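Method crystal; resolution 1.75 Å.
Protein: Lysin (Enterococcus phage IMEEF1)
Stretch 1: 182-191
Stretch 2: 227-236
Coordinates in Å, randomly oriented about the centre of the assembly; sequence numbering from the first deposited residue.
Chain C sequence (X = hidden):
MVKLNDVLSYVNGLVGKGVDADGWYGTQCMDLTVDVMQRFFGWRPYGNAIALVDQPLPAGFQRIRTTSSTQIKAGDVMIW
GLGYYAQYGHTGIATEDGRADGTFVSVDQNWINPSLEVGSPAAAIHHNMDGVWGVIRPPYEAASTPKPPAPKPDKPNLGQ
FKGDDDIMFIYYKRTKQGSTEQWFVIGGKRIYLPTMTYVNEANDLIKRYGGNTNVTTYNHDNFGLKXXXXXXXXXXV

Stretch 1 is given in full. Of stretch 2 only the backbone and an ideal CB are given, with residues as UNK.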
# COMPACT_ATOMS: atom_id res chain seq x y z
N GLN C 182 12.91 -5.23 -3.69
CA GLN C 182 11.57 -5.22 -3.19
C GLN C 182 11.64 -4.80 -1.70
O GLN C 182 12.52 -5.33 -0.96
CB GLN C 182 10.95 -6.61 -3.32
CG GLN C 182 10.91 -7.21 -4.72
CD GLN C 182 9.87 -8.29 -4.89
OE1 GLN C 182 8.80 -8.29 -4.23
NE2 GLN C 182 10.17 -9.25 -5.79
N TRP C 183 10.69 -3.95 -1.28
CA TRP C 183 10.63 -3.39 0.04
C TRP C 183 9.25 -3.59 0.62
O TRP C 183 8.29 -3.54 -0.12
CB TRP C 183 10.97 -1.90 -0.01
CG TRP C 183 12.39 -1.61 -0.25
CD1 TRP C 183 13.05 -1.65 -1.43
CD2 TRP C 183 13.35 -1.24 0.75
NE1 TRP C 183 14.37 -1.34 -1.24
CE2 TRP C 183 14.57 -1.05 0.09
CE3 TRP C 183 13.26 -1.05 2.13
CZ2 TRP C 183 15.72 -0.66 0.76
CZ3 TRP C 183 14.39 -0.63 2.80
CH2 TRP C 183 15.61 -0.42 2.12
N PHE C 184 9.16 -3.81 1.92
CA PHE C 184 7.89 -4.06 2.64
C PHE C 184 7.67 -3.01 3.67
O PHE C 184 8.51 -2.78 4.49
CB PHE C 184 7.97 -5.43 3.22
CG PHE C 184 6.75 -5.92 3.96
CD1 PHE C 184 5.49 -5.76 3.47
CD2 PHE C 184 6.93 -6.62 5.15
CE1 PHE C 184 4.41 -6.25 4.17
CE2 PHE C 184 5.86 -7.13 5.85
CZ PHE C 184 4.59 -6.93 5.35
N VAL C 185 6.50 -2.39 3.63
CA VAL C 185 6.10 -1.42 4.61
C VAL C 185 5.17 -2.08 5.58
O VAL C 185 4.20 -2.72 5.16
CB VAL C 185 5.41 -0.22 3.90
CG1 VAL C 185 4.83 0.77 4.90
CG2 VAL C 185 6.41 0.41 2.96
N ILE C 186 5.52 -1.99 6.86
CA ILE C 186 4.74 -2.58 7.93
C ILE C 186 5.07 -1.85 9.23
O ILE C 186 6.22 -1.56 9.49
CB ILE C 186 5.05 -4.09 8.09
CG1 ILE C 186 4.27 -4.70 9.25
CG2 ILE C 186 6.53 -4.35 8.23
CD1 ILE C 186 4.19 -6.20 9.28
N GLY C 187 4.03 -1.59 10.02
CA GLY C 187 4.18 -0.88 11.32
C GLY C 187 4.88 0.47 11.24
O GLY C 187 5.60 0.84 12.14
N GLY C 188 4.67 1.20 10.15
CA GLY C 188 5.35 2.47 9.99
C GLY C 188 6.84 2.33 9.72
O GLY C 188 7.56 3.30 9.86
N LYS C 189 7.29 1.14 9.32
CA LYS C 189 8.70 0.89 9.01
C LYS C 189 8.83 0.30 7.59
O LYS C 189 7.88 -0.11 6.98
CB LYS C 189 9.36 -0.11 9.96
CG LYS C 189 9.10 0.04 11.44
CD LYS C 189 9.48 1.39 11.94
CE LYS C 189 9.76 1.41 13.44
NZ LYS C 189 8.83 0.61 14.27
N ARG C 190 10.03 0.27 7.10
CA ARG C 190 10.27 -0.34 5.82
C ARG C 190 11.34 -1.42 5.92
O ARG C 190 12.36 -1.26 6.58
CB ARG C 190 10.53 0.70 4.75
CG ARG C 190 11.78 1.46 4.89
CD ARG C 190 11.74 2.72 3.99
NE ARG C 190 12.80 3.59 4.45
CZ ARG C 190 14.06 3.54 4.07
NH1 ARG C 190 14.48 2.71 3.11
NH2 ARG C 190 14.92 4.36 4.62
N ILE C 191 11.11 -2.53 5.28
CA ILE C 191 12.03 -3.68 5.35
C ILE C 191 12.46 -4.06 3.95
O ILE C 191 11.62 -4.29 3.14
CB ILE C 191 11.35 -4.89 5.99
CG1 ILE C 191 10.80 -4.47 7.36
CG2 ILE C 191 12.35 -6.07 6.05
CD1 ILE C 191 10.22 -5.58 8.21
N UNK C 227 9.91 10.68 0.14
CA UNK C 227 9.03 10.94 1.26
C UNK C 227 8.81 9.66 2.05
O UNK C 227 8.83 9.64 3.31
CB UNK C 227 7.70 11.52 0.78
N UNK C 228 8.54 8.58 1.34
CA UNK C 228 8.36 7.31 2.04
C UNK C 228 9.61 6.97 2.82
O UNK C 228 9.53 6.58 4.00
CB UNK C 228 8.02 6.19 1.06
N UNK C 229 10.77 7.16 2.24
CA UNK C 229 11.99 6.72 2.93
C UNK C 229 12.26 7.62 4.15
O UNK C 229 12.88 7.17 5.12
CB UNK C 229 13.18 6.74 1.97
N UNK C 230 11.81 8.86 4.10
CA UNK C 230 12.01 9.75 5.25
C UNK C 230 11.01 9.54 6.33
O UNK C 230 11.32 9.83 7.46
CB UNK C 230 11.96 11.21 4.81
N UNK C 231 9.79 9.15 6.00
CA UNK C 231 8.76 8.93 6.97
C UNK C 231 8.83 7.54 7.64
O UNK C 231 8.34 7.39 8.75
CB UNK C 231 7.40 9.12 6.30
N UNK C 232 9.39 6.53 6.96
CA UNK C 232 9.30 5.15 7.43
C UNK C 232 10.72 4.67 7.67
O UNK C 232 11.41 4.35 6.74
CB UNK C 232 8.57 4.25 6.43
N UNK C 233 11.17 4.66 8.92
CA UNK C 233 12.54 4.20 9.12
C UNK C 233 12.76 2.77 8.66
O UNK C 233 11.86 1.93 8.74
CB UNK C 233 12.92 4.32 10.60
N UNK C 234 13.97 2.51 8.21
CA UNK C 234 14.34 1.18 7.81
C UNK C 234 14.58 0.29 9.02
O UNK C 234 15.19 0.72 9.94
CB UNK C 234 15.58 1.22 6.92
N UNK C 235 14.10 -0.94 8.99
CA UNK C 235 14.53 -1.94 9.94
C UNK C 235 14.98 -3.19 9.20
O UNK C 235 14.48 -3.48 8.12
CB UNK C 235 13.41 -2.27 10.93
N UNK C 236 15.89 -3.93 9.82
CA UNK C 236 16.57 -5.05 9.17
C UNK C 236 15.99 -6.36 9.63
O UNK C 236 15.67 -6.53 10.79
CB UNK C 236 18.07 -5.02 9.45

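Stretch 1 is a hairpin, its strands joined by a type I' turn from Ile-186 to Lys-189, and stretch 2 is a helix end followed by an extended tail along the second strand. Position 227 has helical angles and a CB with nothing of stretch 1 within reach, so the hairpin sets no rule there; it is Met-227.

Position 228 is also helical. Its CB points sideways, and no atom of stretch 1 comes within 5.5 Å of that CB, so only a long side chain could approach. The side chain of Met-228, with chi1 m and chi2 t, still comes no nearer than the 5.1 Å between its SD and Val-185 CG2.

At 229 the CB points sideways but stands 3.9 Å from CZ of Arg-190. A positive charge close by favours an acid, though an amide or a longer aliphatic stem would also fit. The deposited residue is Glu-229, whose CA lies over one face of the guanidinium. Its OE1 is 3.9 Å from Arg-190 NH1, a long salt bridge with the oxygen well out of the guanidinium plane, so charge alone acts directly. A water closes the gap: it donates to Glu-229 OE1 at 2.7 Å and accepts a weak hydrogen bond from Arg-190 NH1 at 3.1 Å.

Position 230 points away from the hairpin, which leaves the choice free; it is Ala-230. Position 231 points sideways with nothing near its CB, so stretch 1 would accept small or large residues alike; Ala-231 barely touches it.

Position 232 is where the chain leaves helical angles, and its CB points toward stretch 1, 3.7 Å from Gly-188 O and 4.3 Å from Arg-190 CD. With Val-185 also facing this way, an aliphatic such as Leu, Ile or Met would suit. Leu-232 places CD1 3.9 Å from Val-185 CG1. Its carbonyl O takes a 2.8 Å hydrogen bond from Arg-190 NE at the guanidinium edge, a bond any residue could offer.

At 233 the CB points away and phi is -60°, compatible with proline as well as many others. The backbone N has no hydrogen bond to stretch 1 to lose, and Pro-233 is found. Its CD packs 3.3 Å from Gly-188 O, while its O accepts from Arg-190 N at 3.0 Å.

Position 234 forms a single beta bridge with Arg-190. Its CB points sideways, 3.9 Å from Arg-190 NH2 and 4.7 Å from Trp-183 CZ3, inviting an aliphatic stem, whether its end is polar or not. Gln-234 lays CB over the guanidinium face opposite Glu-229 and brings NE2 to 3.6 Å from Trp-183 CH2.

At 235 the backbone N donates to Arg-190 O at 3.0 Å. The sideways CB lies near Lys-189 CB and Ile-191 CG1, so Val or Ile is natural. Val-235 sets CG2 3.6 Å from Ile-191 CG1.

Position 236 points away, so stretch 1 puts no limit on size or charge; Lys-236 makes no contact.

Stretch 2 227-236: MMEAALPQVK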
# COMPACT_ATOMS: atom_id res chain seq x y z
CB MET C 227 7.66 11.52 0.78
CG MET C 227 7.77 12.99 0.30
SD MET C 227 6.19 13.83 -0.12
CE MET C 227 5.75 12.93 -1.53
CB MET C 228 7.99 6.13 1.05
CG MET C 228 6.49 6.03 0.76
SD MET C 228 5.97 4.50 -0.13
CE MET C 228 6.92 4.70 -1.63
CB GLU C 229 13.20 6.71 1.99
CG GLU C 229 13.07 5.63 0.90
CD GLU C 229 14.28 5.52 0.00
OE1 GLU C 229 14.62 4.38 -0.43
OE2 GLU C 229 14.92 6.56 -0.26
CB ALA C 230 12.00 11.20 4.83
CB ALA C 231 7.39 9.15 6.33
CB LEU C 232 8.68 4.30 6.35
CG LEU C 232 7.30 4.73 5.83
CD1 LEU C 232 7.03 3.94 4.56
CD2 LEU C 232 6.20 4.48 6.82
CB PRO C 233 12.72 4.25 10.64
CG PRO C 233 11.58 5.08 11.16
CD PRO C 233 10.47 4.91 10.16
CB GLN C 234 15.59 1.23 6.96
CG GLN C 234 15.99 -0.17 6.56
CD GLN C 234 17.12 -0.20 5.57
OE1 GLN C 234 17.70 0.83 5.28
NE2 GLN C 234 17.43 -1.38 5.05
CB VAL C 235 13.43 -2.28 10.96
CG1 VAL C 235 13.04 -1.05 11.78
CG2 VAL C 235 12.23 -2.90 10.29
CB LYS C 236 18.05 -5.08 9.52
CG LYS C 236 18.95 -4.64 8.39
CD LYS C 236 19.04 -3.14 8.36
CE LYS C 236 19.84 -2.65 7.18
NZ LYS C 236 21.29 -2.93 7.28
O HOH W 1 13.57 2.01 0.26
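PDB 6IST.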